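Local coordinates for protein lasso peptide isopeptidase AtxE2 (Asticcacaulis excentricus, PDB 5TXE) that hydrolyses the isopeptide bond of the lasso peptides Astexin-2 and Astexin-3, recognising their knotted shape and converting them to linear peptides, at residues L60-S64 with G353-Q357; P258-G264 with T305-E311; N327-L331 with R343-G349; A358-C363 with V375-T380; E366-P371 with G442-G446. The protein carries 1 engineered substitution. One frame throughout, in Å; residues are numbered along the deposited sequence.

Interaction 1 of 5, residues L60-S64 with G353-Q357; sequences LLSLS and GCERQ
The first and last blades of the beta-propeller, the N-terminal part of this prolyl oligopeptidase-family enzyme, meet here. Strand 61-63 runs almost parallel to strand 354-357 (11°), but the axes come no closer than 7.5 Å, so side chains and waters bridge the gap. Leu60, still outside the extended region (phi/psi -88/-3), sets its CD1 4.2 Å from Gly353 CA; at Gly353, whose phi is +68°, a CB would clash with that methyl. Leu61 is extended, and its p,p side chain brings CG to 3.5 Å from Gly353 O. Water 1 donates to both Leu61 O (2.8 Å) and Gly353 O (2.6 Å). Ser62 turns its side chain away; its backbone pairs with Ala71 of strand 69-78 and its O bonds to Trp134 NE1. Leu63 (m,t) points across, CD1 3.6 Å from Arg356 O. Glu355 (m,t) reaches back: water 2 donates to its OE1 (2.6 Å) and to Leu63 O (3.0 Å), and Leu63 N donates to Glu355 OE1 at 3.0 Å, N-H...O angle 157°.

Interaction 2 of 5, residues P258-G264 with T305-E311; sequences PLRAMVG and TRMWGDE
This is packing between consecutive propeller blades: strand 261-263, at the start of one four-stranded sheet, lies against strand 305-310, which opens the next. The two run in the same sense, crossing at 24° with axes 5.8 Å apart at closest. In register, Pro258 CA lies 5.4 Å from Arg306 CA, Ala261 CA 5.3 Å from Gly309 CA, and Val263 CA 5.1 Å from Glu311 CA. Residues 258-260 form a loop before the strand. There Met307 N donates to Pro258 O (3.0 Å), and Pro258 CB covers one face of the Arg306 guanidinium, 3.6 Å from Arg306 NE. Within its own segment, Arg306 NH1 donates to Met307 O (2.9 Å). Leu259 (m,t) folds its end back so that CD2 is 3.5 Å from Thr305 C. Met307 (p,t,p) fills the middle, SD 3.9 Å from Ala261 CB and CE 3.5 Å from Leu259 O. Water 3 donates to Arg260 O (2.7 Å) and Met307 O (2.8 Å). Gly309 permits the close approach: a CB there would clash with Met262 O and crowd Val263 CG2, which lies 3.8 Å from Gly309 CA. At the far end a weak bond joins Gly264 N to Glu311 OE1 (3.4 Å). Among the neighbouring strands, Phe268 of strand 266-271 touches Val263 and Met307, while Leu316 and Phe318 of strand 315-322 touch Ala261 and Met307 respectively.

Interaction 3 of 5, residues N327-L331 with R343-G349; sequences NEMAL and RIWHATG
A beta hairpin, the last two strands of a propeller blade, brings 328-331 antiparallel to edge strand 343-347 (161°, axes 4.6 Å apart at closest). Met329-Ala347 and Leu331-Trp345 are hydrogen-bonded pairs, with Met329 N to Ala347 O and Leu331 N to Trp345 O both 2.9 Å; Ala330-His346 between them is non-hydrogen-bonded. Met329, Leu331, Trp345 and Ala347 share one face. There the Trp345 indole (chi1 173°, chi2 96°) lies back across the neighbouring strand and fills the space over Met329 and Leu331, its CZ3 3.8 Å from Met329 CB and its CE3 4.2 Å from Leu331 CB. Leu331 CD2 meets Ile344 CD1 at 4.0 Å. A classic bulge sets Ile344 and Trp345 opposite Leu331, whose O accepts from Ile344 N (3.0 Å) and, weakly, from Trp345 N (3.4 Å). On the other face small Ala330 makes a hollow: Arg343 CD and His346 CB close over Ala330 CB, each at 4.0 Å. Glu328 (m,t) bends over to accept, at OE1, a 2.9 Å bond from His346 ND1.

Interaction 4 of 5, residues A358-C363 with V375-T380; sequences AKRLIC and VTLNLT
Leu361 and Leu377 face each other at the apolar centre of this pair, CB to CB 4.0 Å, in the middle two strands of the last propeller blade. Leu379 (m,t) adds its CD2 4.2 Å from Leu361 CB, and on the same face Cys363 CB lies 4.2 Å from Val375 CG1. Strands 360-363 and 375-378 are antiparallel (156°), their axes 4.6 Å apart at closest. Leu361-Leu377 and Cys363-Val375 are hydrogen-bonded pairs: Leu361 N to Leu377 O 3.0 Å, Leu377 N to Leu361 O 2.8 Å, Cys363 N to Val375 O 3.0 Å, Val375 N to Cys363 O 2.9 Å. Past the strand ends Leu379 N donates to Lys359 O (2.9 Å). The opposite face carries the non-hydrogen-bonded pairs Arg360-Asn378 and Ile362-Thr376, with Ile362 CG1 4.0 Å from Thr376 CG2, and Arg360 NH2 3.6 Å from the same methyl; that guanidinium bonds to Gln357 and Thr93. Asn378 OD1 accepts from Thr380 N (2.8 Å), an Asx turn as the chain leaves the strand. Strand 350-357 flanks 360-363, tied to it by the Cys354-Cys363 disulfide, and strand 384-388 flanks 375-378, while Leu331 of strand 328-335 in the preceding blade packs on Leu377 and Leu379.

Interaction 5 of 5, residues E366-P371 with G442-G446; sequences ESALQP and GFLRG
Propeller and hydrolase domain touch here: the tight turn between strands 360-367 and 370-371 of the last blade meets loop 442-446, which follows strand 431-436 of the alpha/beta-hydrolase sheet. Ser367-Gln370 is a type I beta turn, closed by Gln370 N to Ser367 O (2.8 Å). Two hydrogen bonds join the segments: Phe443 N to Glu366 OE1 (2.7 Å, 178°) and Leu444 N to Ala368 O (2.9 Å). CA-H...O contacts run from Phe443 CA to Ser367 O (3.1 Å) and from Ala368 CA to Gly442 O (3.5 Å). Water 6 donates to Glu366 OE1 (2.8 Å) and Phe443 O (2.9 Å). Among apolar contacts, Pro371 CB sits over the Phe443 ring face, a CH-pi contact 4.0 Å from the centroid, and Ala368 CB meets Leu444 CD1 at 4.0 Å. Gly442 is tight: a CB would strike Glu366 OE1. One loop NH thus meets a buried carboxylate, whose OE2 pairs with Arg372, the other a main-chain carbonyl: the direct hydrogen bonding rests on backbone NH groups, and the loop side chains add packing.

Four of the contacts lie within the propeller and the fifth leaves it. Interactions 1 and 4, centres 10 Å apart, share the last blade, where Cys354 SG and Cys363 SG form a disulfide (2.2 Å). Interaction 2 touches interaction 1 through Trp308 CZ2, 3.4 Å from Cys354 O. Interactions 2 and 3 use the two outermost strands of one blade, and interaction 3 packs on interaction 4, with Leu331 CD2 3.9 Å from Leu377 CD2. Strand 360-367 then runs from interaction 4 to interaction 5, centres 21 Å apart. Interaction 5 lies nearest the chemistry: the Leu444 side chain is about 12 Å from that of Tyr438, which stabilises the alkoxide intermediate.

Interaction 1 of 5, residues L60-S64 with G353-Q357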
# COMPACT_ATOMS: atom_id res chain seq x y z
N LEU A 60 7.30 -10.30 5.28
CA LEU A 60 6.11 -11.15 5.11
C LEU A 60 6.38 -12.66 5.19
O LEU A 60 5.43 -13.47 5.08
CB LEU A 60 5.35 -10.79 3.81
CG LEU A 60 6.13 -10.59 2.54
CD1 LEU A 60 6.81 -11.89 2.17
CD2 LEU A 60 5.22 -10.13 1.40
N LEU A 61 7.65 -13.04 5.33
CA LEU A 61 8.01 -14.44 5.47
C LEU A 61 9.16 -14.58 6.42
O LEU A 61 9.88 -13.59 6.66
CB LEU A 61 8.31 -15.05 4.13
CG LEU A 61 9.51 -14.52 3.36
CD1 LEU A 61 10.81 -15.17 3.81
CD2 LEU A 61 9.30 -14.80 1.89
N SER A 62 9.32 -15.79 6.98
CA SER A 62 10.41 -16.07 7.83
C SER A 62 10.97 -17.45 7.58
O SER A 62 10.23 -18.43 7.52
CB SER A 62 9.87 -16.02 9.22
OG SER A 62 10.90 -16.19 10.18
N LEU A 63 12.27 -17.56 7.41
CA LEU A 63 12.93 -18.88 7.21
C LEU A 63 13.23 -19.50 8.53
O LEU A 63 13.60 -18.82 9.48
CB LEU A 63 14.24 -18.76 6.49
CG LEU A 63 14.09 -18.28 5.06
CD1 LEU A 63 15.46 -18.10 4.44
CD2 LEU A 63 13.30 -19.27 4.25
N SER A 64 13.07 -20.81 8.59
CA SER A 64 13.49 -21.53 9.79
C SER A 64 15.03 -21.32 10.06
O SER A 64 15.78 -21.01 9.12
CB SER A 64 13.16 -23.02 9.64
OG SER A 64 13.88 -23.63 8.59
N GLY A 353 10.32 -9.11 0.79
CA GLY A 353 10.55 -9.91 1.99
C GLY A 353 11.65 -10.96 1.91
O GLY A 353 11.72 -11.87 2.77
N CYS A 354 12.47 -10.86 0.89
CA CYS A 354 13.46 -11.89 0.59
C CYS A 354 14.38 -12.17 1.77
O CYS A 354 14.83 -11.26 2.46
CB CYS A 354 14.34 -11.46 -0.56
SG CYS A 354 13.58 -11.17 -2.19
N GLU A 355 14.66 -13.44 1.98
CA GLU A 355 15.63 -13.90 2.97
C GLU A 355 16.53 -14.99 2.36
O GLU A 355 16.09 -15.78 1.46
CB GLU A 355 14.93 -14.45 4.20
CG GLU A 355 14.25 -13.37 5.06
CD GLU A 355 13.78 -13.90 6.42
OE1 GLU A 355 13.82 -15.13 6.66
OE2 GLU A 355 13.34 -13.09 7.26
N ARG A 356 17.80 -15.05 2.80
CA ARG A 356 18.77 -15.96 2.16
C ARG A 356 18.93 -17.27 2.91
O ARG A 356 19.00 -17.28 4.13
CB ARG A 356 20.13 -15.27 2.05
CG ARG A 356 21.19 -16.02 1.25
CD ARG A 356 22.50 -15.22 1.13
NE ARG A 356 23.10 -14.95 2.43
CZ ARG A 356 23.73 -15.86 3.15
NH1 ARG A 356 23.97 -17.09 2.68
NH2 ARG A 356 24.18 -15.52 4.33
N GLN A 357 18.92 -18.35 2.15
CA GLN A 357 19.37 -19.68 2.60
C GLN A 357 20.51 -20.14 1.66
O GLN A 357 20.26 -20.49 0.49
CB GLN A 357 18.24 -20.72 2.51
CG GLN A 357 18.70 -22.19 2.66
CD GLN A 357 18.06 -23.11 1.63
OE1 GLN A 357 18.24 -22.92 0.42
NE2 GLN A 357 17.32 -24.11 2.09
O HOH W 1 10.43 -11.42 4.94
O HOH W 2 14.28 -15.90 9.09

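Interaction 2 of 5, residues P258-G264 with T305-E311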
# COMPACT_ATOMS: atom_id res chain seq x y z
N PRO A 258 18.27 -3.49 6.84
CA PRO A 258 18.43 -4.20 5.56
C PRO A 258 19.42 -3.51 4.59
O PRO A 258 19.72 -4.05 3.52
CB PRO A 258 17.01 -4.15 4.98
CG PRO A 258 16.52 -2.80 5.44
CD PRO A 258 17.06 -2.63 6.85
N LEU A 259 19.87 -2.31 4.94
CA LEU A 259 20.86 -1.57 4.15
C LEU A 259 22.30 -1.63 4.74
O LEU A 259 23.15 -0.76 4.44
CB LEU A 259 20.37 -0.12 4.00
CG LEU A 259 19.17 0.03 3.04
CD1 LEU A 259 18.91 1.50 2.72
CD2 LEU A 259 19.38 -0.72 1.72
N ARG A 260 22.55 -2.65 5.56
CA ARG A 260 23.85 -2.90 6.20
C ARG A 260 24.11 -4.41 6.18
O ARG A 260 23.23 -5.21 6.38
CB ARG A 260 23.79 -2.42 7.64
CG ARG A 260 25.00 -1.66 8.18
CD ARG A 260 25.13 -1.85 9.69
NE ARG A 260 25.51 -3.25 10.03
CZ ARG A 260 26.52 -3.62 10.82
NH1 ARG A 260 27.31 -2.74 11.43
NH2 ARG A 260 26.74 -4.92 11.03
N ALA A 261 25.33 -4.80 5.87
CA ALA A 261 25.74 -6.20 5.95
C ALA A 261 27.22 -6.33 6.33
O ALA A 261 28.02 -5.41 6.08
CB ALA A 261 25.54 -6.88 4.62
N MET A 262 27.58 -7.49 6.87
CA MET A 262 28.98 -7.78 7.15
C MET A 262 29.40 -9.00 6.33
O MET A 262 28.62 -9.92 6.12
CB MET A 262 29.21 -8.00 8.65
CG MET A 262 29.42 -6.73 9.46
SD MET A 262 30.63 -7.16 10.73
CE MET A 262 29.64 -6.98 12.23
N VAL A 263 30.61 -8.94 5.77
CA VAL A 263 31.27 -10.11 5.20
C VAL A 263 32.73 -10.10 5.71
O VAL A 263 33.51 -9.21 5.35
CB VAL A 263 31.26 -10.07 3.67
CG1 VAL A 263 31.74 -11.38 3.11
CG2 VAL A 263 29.88 -9.73 3.13
N GLY A 264 33.10 -11.02 6.60
CA GLY A 264 34.41 -11.00 7.23
C GLY A 264 34.53 -9.77 8.12
O GLY A 264 33.63 -9.49 8.93
N THR A 305 18.22 -0.97 -2.41
CA THR A 305 17.07 -1.10 -1.49
C THR A 305 17.18 -2.26 -0.49
O THR A 305 16.42 -2.34 0.45
CB THR A 305 15.78 -1.23 -2.28
OG1 THR A 305 15.96 -2.24 -3.27
CG2 THR A 305 15.45 0.10 -2.94
N ARG A 306 18.11 -3.17 -0.72
CA ARG A 306 18.25 -4.30 0.15
C ARG A 306 19.59 -4.95 -0.13
O ARG A 306 19.92 -5.17 -1.29
CB ARG A 306 17.14 -5.34 -0.12
CG ARG A 306 16.49 -5.90 1.12
CD ARG A 306 17.48 -6.56 2.06
NE ARG A 306 16.81 -7.28 3.14
CZ ARG A 306 17.44 -7.85 4.19
NH1 ARG A 306 18.78 -7.81 4.32
NH2 ARG A 306 16.73 -8.50 5.13
N MET A 307 20.33 -5.31 0.91
CA MET A 307 21.56 -6.12 0.71
C MET A 307 21.70 -7.32 1.67
O MET A 307 21.15 -7.32 2.75
CB MET A 307 22.74 -5.19 0.86
CG MET A 307 23.00 -4.73 2.28
SD MET A 307 24.52 -3.76 2.46
CE MET A 307 24.18 -2.33 1.45
N TRP A 308 22.48 -8.32 1.27
CA TRP A 308 22.73 -9.52 2.08
C TRP A 308 24.17 -9.98 1.96
O TRP A 308 24.68 -10.13 0.82
CB TRP A 308 21.92 -10.70 1.54
CG TRP A 308 20.43 -10.58 1.65
CD1 TRP A 308 19.66 -11.04 2.67
CD2 TRP A 308 19.55 -10.01 0.69
NE1 TRP A 308 18.35 -10.76 2.41
CE2 TRP A 308 18.26 -10.14 1.20
CE3 TRP A 308 19.73 -9.37 -0.54
CZ2 TRP A 308 17.14 -9.66 0.52
CZ3 TRP A 308 18.62 -8.92 -1.22
CH2 TRP A 308 17.34 -9.06 -0.68
N GLY A 309 24.83 -10.15 3.11
CA GLY A 309 26.22 -10.62 3.14
C GLY A 309 26.30 -12.13 3.26
O GLY A 309 25.56 -12.72 3.99
N ASP A 310 27.24 -12.75 2.58
CA ASP A 310 27.42 -14.21 2.64
C ASP A 310 28.90 -14.51 2.89
O ASP A 310 29.69 -14.43 1.94
CB ASP A 310 26.97 -14.83 1.30
CG ASP A 310 27.11 -16.37 1.24
OD1 ASP A 310 27.65 -16.98 2.20
OD2 ASP A 310 26.64 -16.94 0.20
N GLU A 311 29.25 -14.87 4.13
CA GLU A 311 30.66 -15.14 4.52
C GLU A 311 31.28 -16.33 3.79
O GLU A 311 32.40 -16.24 3.27
CB GLU A 311 30.78 -15.34 6.05
CG GLU A 311 31.91 -14.53 6.71
CD GLU A 311 31.44 -13.80 7.96
OE1 GLU A 311 30.57 -12.90 7.81
OE2 GLU A 311 31.94 -14.11 9.08
O HOH W 3 21.88 -7.39 5.43

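Interaction 3 of 5, residues N327-L331 with R343-G349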
# COMPACT_ATOMS: atom_id res chain seq x y z
N ASN A 327 11.48 1.36 -13.69
CA ASN A 327 10.40 0.37 -13.78
C ASN A 327 10.77 -1.10 -13.42
O ASN A 327 9.87 -1.90 -13.12
CB ASN A 327 9.76 0.44 -15.15
CG ASN A 327 10.52 -0.33 -16.20
OD1 ASN A 327 10.18 -1.45 -16.52
ND2 ASN A 327 11.54 0.28 -16.74
N GLU A 328 12.06 -1.43 -13.39
CA GLU A 328 12.47 -2.80 -13.12
C GLU A 328 13.16 -2.97 -11.81
O GLU A 328 13.59 -2.01 -11.22
CB GLU A 328 13.40 -3.29 -14.20
CG GLU A 328 12.70 -3.48 -15.54
CD GLU A 328 13.59 -4.20 -16.52
OE1 GLU A 328 14.25 -5.19 -16.10
OE2 GLU A 328 13.67 -3.78 -17.68
N MET A 329 13.19 -4.20 -11.32
CA MET A 329 13.99 -4.57 -10.17
C MET A 329 15.16 -5.34 -10.72
O MET A 329 15.01 -6.02 -11.70
CB MET A 329 13.26 -5.53 -9.23
CG MET A 329 12.08 -4.93 -8.53
SD MET A 329 12.38 -4.46 -6.84
CE MET A 329 13.07 -5.95 -6.20
N ALA A 330 16.27 -5.31 -10.00
CA ALA A 330 17.47 -6.07 -10.36
C ALA A 330 18.20 -6.54 -9.11
O ALA A 330 18.20 -5.87 -8.10
CB ALA A 330 18.40 -5.21 -11.22
N LEU A 331 18.81 -7.69 -9.23
CA LEU A 331 19.58 -8.30 -8.21
C LEU A 331 21.02 -8.41 -8.68
O LEU A 331 21.27 -8.91 -9.81
CB LEU A 331 19.05 -9.69 -8.00
CG LEU A 331 19.75 -10.55 -6.97
CD1 LEU A 331 19.69 -9.92 -5.60
CD2 LEU A 331 19.07 -11.92 -6.98
N ARG A 343 25.22 -7.95 -12.47
CA ARG A 343 23.77 -8.19 -12.49
C ARG A 343 23.49 -9.61 -12.80
O ARG A 343 23.97 -10.11 -13.78
CB ARG A 343 23.09 -7.34 -13.55
CG ARG A 343 21.59 -7.27 -13.35
CD ARG A 343 20.98 -6.14 -14.15
NE ARG A 343 20.94 -6.51 -15.54
CZ ARG A 343 20.50 -5.71 -16.50
NH1 ARG A 343 20.08 -4.49 -16.20
NH2 ARG A 343 20.47 -6.12 -17.74
N ILE A 344 22.71 -10.30 -11.98
CA ILE A 344 22.35 -11.68 -12.30
C ILE A 344 20.88 -11.90 -12.61
O ILE A 344 20.52 -12.95 -13.10
CB ILE A 344 22.77 -12.63 -11.18
CG1 ILE A 344 22.18 -12.21 -9.86
CG2 ILE A 344 24.30 -12.65 -11.05
CD1 ILE A 344 22.36 -13.27 -8.80
N TRP A 345 20.01 -10.94 -12.24
CA TRP A 345 18.57 -11.04 -12.53
C TRP A 345 18.00 -9.65 -12.63
O TRP A 345 18.42 -8.74 -11.91
CB TRP A 345 17.87 -11.83 -11.43
CG TRP A 345 16.33 -11.90 -11.50
CD1 TRP A 345 15.57 -12.90 -12.05
CD2 TRP A 345 15.39 -10.95 -10.94
NE1 TRP A 345 14.22 -12.63 -11.88
CE2 TRP A 345 14.09 -11.44 -11.22
CE3 TRP A 345 15.53 -9.74 -10.24
CZ2 TRP A 345 12.95 -10.76 -10.82
CZ3 TRP A 345 14.38 -9.08 -9.82
CH2 TRP A 345 13.12 -9.58 -10.12
N HIS A 346 17.04 -9.48 -13.52
CA HIS A 346 16.23 -8.27 -13.57
C HIS A 346 14.89 -8.58 -14.23
O HIS A 346 14.81 -9.44 -15.08
CB HIS A 346 16.94 -7.16 -14.33
CG HIS A 346 17.15 -7.48 -15.78
ND1 HIS A 346 16.65 -6.70 -16.81
CD2 HIS A 346 17.78 -8.52 -16.37
CE1 HIS A 346 16.97 -7.25 -17.97
NE2 HIS A 346 17.65 -8.36 -17.72
N ALA A 347 13.83 -7.88 -13.83
CA ALA A 347 12.48 -8.10 -14.38
C ALA A 347 11.59 -6.94 -13.98
O ALA A 347 11.90 -6.18 -13.03
CB ALA A 347 11.90 -9.37 -13.82
N THR A 348 10.51 -6.77 -14.70
CA THR A 348 9.40 -5.95 -14.20
C THR A 348 8.81 -6.77 -13.00
O THR A 348 9.11 -7.94 -12.85
CB THR A 348 8.41 -5.65 -15.32
OG1 THR A 348 7.85 -6.86 -15.79
CG2 THR A 348 9.12 -5.02 -16.48
N GLY A 349 8.15 -6.13 -12.06
CA GLY A 349 7.66 -6.84 -10.90
C GLY A 349 8.37 -6.41 -9.65
O GLY A 349 9.10 -5.42 -9.63
O HOH W 4 9.46 -2.89 -10.58
O HOH W 5 7.24 -3.52 -12.68

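Interaction 4 of 5, residues A358-C363 with V375-T380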
# COMPACT_ATOMS: atom_id res chain seq x y z
N ALA A 358 21.72 -20.21 2.21
CA ALA A 358 22.91 -20.56 1.45
C ALA A 358 23.02 -19.73 0.17
O ALA A 358 23.16 -18.51 0.26
CB ALA A 358 22.94 -22.06 1.15
N LYS A 359 22.87 -20.37 -1.00
CA LYS A 359 22.94 -19.69 -2.29
C LYS A 359 21.58 -19.54 -3.02
O LYS A 359 21.51 -19.37 -4.26
CB LYS A 359 24.00 -20.39 -3.14
CG LYS A 359 25.37 -19.83 -2.81
CD LYS A 359 26.44 -20.58 -3.55
CE LYS A 359 27.77 -20.30 -2.86
NZ LYS A 359 28.87 -21.13 -3.39
N ARG A 360 20.51 -19.56 -2.23
CA ARG A 360 19.21 -19.10 -2.72
C ARG A 360 18.63 -17.96 -1.88
O ARG A 360 18.87 -17.80 -0.68
CB ARG A 360 18.20 -20.25 -2.95
CG ARG A 360 18.49 -21.53 -2.19
CD ARG A 360 18.36 -22.75 -3.09
NE ARG A 360 16.98 -23.16 -3.33
CZ ARG A 360 16.17 -23.69 -2.41
NH1 ARG A 360 16.55 -23.87 -1.14
NH2 ARG A 360 14.94 -24.03 -2.76
N LEU A 361 17.86 -17.14 -2.57
CA LEU A 361 16.99 -16.17 -1.96
C LEU A 361 15.58 -16.78 -2.03
O LEU A 361 15.17 -17.30 -3.06
CB LEU A 361 17.07 -14.90 -2.80
CG LEU A 361 17.11 -13.57 -2.10
CD1 LEU A 361 18.07 -13.58 -0.91
CD2 LEU A 361 17.52 -12.51 -3.10
N ILE A 362 14.87 -16.74 -0.92
CA ILE A 362 13.45 -17.04 -0.92
C ILE A 362 12.68 -15.74 -0.79
O ILE A 362 12.87 -15.01 0.20
CB ILE A 362 13.09 -17.96 0.23
CG1 ILE A 362 13.71 -19.34 -0.09
CG2 ILE A 362 11.61 -18.25 0.28
CD1 ILE A 362 15.08 -19.60 0.43
N CYS A 363 11.82 -15.48 -1.75
CA CYS A 363 11.11 -14.19 -1.88
C CYS A 363 9.61 -14.33 -2.11
O CYS A 363 9.15 -15.31 -2.71
CB CYS A 363 11.64 -13.45 -3.11
SG CYS A 363 13.41 -13.15 -3.07
N VAL A 375 8.77 -17.65 -4.38
CA VAL A 375 9.67 -17.93 -5.46
C VAL A 375 11.04 -18.13 -4.85
O VAL A 375 11.30 -17.61 -3.74
CB VAL A 375 9.53 -16.69 -6.36
CG1 VAL A 375 10.76 -15.83 -6.50
CG2 VAL A 375 8.70 -16.94 -7.58
N THR A 376 11.88 -18.95 -5.49
CA THR A 376 13.33 -19.02 -5.12
C THR A 376 14.18 -18.46 -6.21
O THR A 376 13.92 -18.65 -7.38
CB THR A 376 13.85 -20.44 -4.78
OG1 THR A 376 13.65 -21.29 -5.90
CG2 THR A 376 13.12 -21.04 -3.65
N LEU A 377 15.17 -17.70 -5.84
CA LEU A 377 16.04 -17.11 -6.81
C LEU A 377 17.45 -17.71 -6.60
O LEU A 377 18.02 -17.63 -5.52
CB LEU A 377 16.03 -15.61 -6.60
CG LEU A 377 16.18 -14.71 -7.82
CD1 LEU A 377 15.54 -15.26 -9.07
CD2 LEU A 377 15.50 -13.39 -7.53
N ASN A 378 17.99 -18.34 -7.63
CA ASN A 378 19.35 -18.89 -7.57
C ASN A 378 20.41 -17.78 -7.60
O ASN A 378 20.50 -17.01 -8.55
CB ASN A 378 19.52 -19.89 -8.71
CG ASN A 378 20.87 -20.60 -8.71
OD1 ASN A 378 21.93 -20.00 -8.49
ND2 ASN A 378 20.83 -21.87 -9.00
N LEU A 379 21.21 -17.68 -6.55
CA LEU A 379 22.16 -16.58 -6.43
C LEU A 379 23.48 -16.74 -7.24
O LEU A 379 24.40 -15.91 -7.10
CB LEU A 379 22.48 -16.34 -4.95
CG LEU A 379 21.29 -15.86 -4.13
CD1 LEU A 379 21.71 -15.64 -2.69
CD2 LEU A 379 20.73 -14.58 -4.73
N THR A 380 23.57 -17.79 -8.05
CA THR A 380 24.71 -18.02 -8.91
C THR A 380 24.28 -17.71 -10.33
O THR A 380 24.84 -16.82 -10.96
CB THR A 380 25.18 -19.48 -8.82
OG1 THR A 380 25.58 -19.77 -7.47
CG2 THR A 380 26.36 -19.69 -9.79

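Interaction 5 of 5, residues E366-P371 with G442-G446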
# COMPACT_ATOMS: atom_id res chain seq x y z
N GLU A 366 5.72 -10.72 -7.43
CA GLU A 366 4.52 -10.45 -8.22
C GLU A 366 4.85 -9.66 -9.45
O GLU A 366 5.89 -9.01 -9.51
CB GLU A 366 3.45 -9.73 -7.37
CG GLU A 366 3.90 -8.47 -6.75
CD GLU A 366 2.77 -7.76 -6.02
OE1 GLU A 366 1.85 -7.29 -6.74
OE2 GLU A 366 2.83 -7.61 -4.77
N SER A 367 3.98 -9.75 -10.45
CA SER A 367 4.12 -8.96 -11.64
C SER A 367 2.74 -8.82 -12.25
O SER A 367 1.76 -9.32 -11.70
CB SER A 367 5.15 -9.59 -12.60
OG SER A 367 4.64 -10.77 -13.18
N ALA A 368 2.68 -8.18 -13.41
CA ALA A 368 1.43 -7.65 -13.92
C ALA A 368 0.34 -8.69 -13.89
O ALA A 368 -0.79 -8.36 -13.48
CB ALA A 368 1.59 -7.11 -15.33
N LEU A 369 0.66 -9.90 -14.35
CA LEU A 369 -0.32 -10.97 -14.44
C LEU A 369 -0.03 -12.10 -13.49
O LEU A 369 -0.62 -13.15 -13.61
CB LEU A 369 -0.43 -11.51 -15.86
CG LEU A 369 -0.99 -10.49 -16.85
CD1 LEU A 369 -1.01 -11.09 -18.26
CD2 LEU A 369 -2.39 -10.04 -16.48
N GLN A 370 0.77 -11.83 -12.47
CA GLN A 370 1.11 -12.82 -11.45
C GLN A 370 0.86 -12.25 -10.08
O GLN A 370 1.60 -11.41 -9.63
CB GLN A 370 2.62 -13.17 -11.56
CG GLN A 370 3.17 -14.04 -10.44
CD GLN A 370 2.51 -15.39 -10.48
OE1 GLN A 370 2.72 -16.11 -11.42
NE2 GLN A 370 1.64 -15.70 -9.50
N PRO A 371 -0.17 -12.71 -9.39
CA PRO A 371 -0.39 -12.27 -8.02
C PRO A 371 0.71 -12.78 -7.11
O PRO A 371 1.45 -13.68 -7.47
CB PRO A 371 -1.72 -12.90 -7.59
CG PRO A 371 -2.20 -13.69 -8.75
CD PRO A 371 -1.24 -13.58 -9.91
N GLY A 442 3.42 -4.06 -9.69
CA GLY A 442 3.19 -5.44 -9.28
C GLY A 442 1.98 -5.95 -10.01
O GLY A 442 1.74 -5.57 -11.16
N PHE A 443 1.23 -6.81 -9.32
CA PHE A 443 0.08 -7.46 -9.91
C PHE A 443 -1.01 -6.43 -10.19
O PHE A 443 -1.26 -5.57 -9.38
CB PHE A 443 -0.38 -8.59 -9.01
CG PHE A 443 -1.64 -9.20 -9.44
CD1 PHE A 443 -1.77 -9.74 -10.73
CD2 PHE A 443 -2.77 -9.22 -8.57
CE1 PHE A 443 -3.00 -10.28 -11.16
CE2 PHE A 443 -3.99 -9.78 -8.99
CZ PHE A 443 -4.11 -10.31 -10.29
N LEU A 444 -1.60 -6.47 -11.37
CA LEU A 444 -2.70 -5.57 -11.72
C LEU A 444 -3.97 -6.03 -11.03
O LEU A 444 -4.66 -6.90 -11.54
CB LEU A 444 -2.89 -5.58 -13.22
CG LEU A 444 -1.67 -5.04 -14.01
CD1 LEU A 444 -1.91 -5.19 -15.49
CD2 LEU A 444 -1.33 -3.61 -13.70
N ARG A 445 -4.23 -5.49 -9.83
CA ARG A 445 -5.35 -5.94 -9.01
C ARG A 445 -6.37 -4.79 -9.01
O ARG A 445 -7.22 -4.76 -9.91
CB ARG A 445 -4.84 -6.33 -7.63
CG ARG A 445 -5.85 -6.85 -6.62
CD ARG A 445 -5.33 -7.25 -5.24
NE ARG A 445 -4.55 -8.45 -5.19
CZ ARG A 445 -5.03 -9.64 -4.90
NH1 ARG A 445 -6.33 -9.84 -4.74
NH2 ARG A 445 -4.20 -10.64 -4.84
N GLY A 446 -6.26 -3.84 -8.08
CA GLY A 446 -7.26 -2.75 -7.99
C GLY A 446 -6.64 -1.37 -7.93
O GLY A 446 -7.30 -0.38 -7.58
O HOH W 6 -0.45 -5.64 -6.63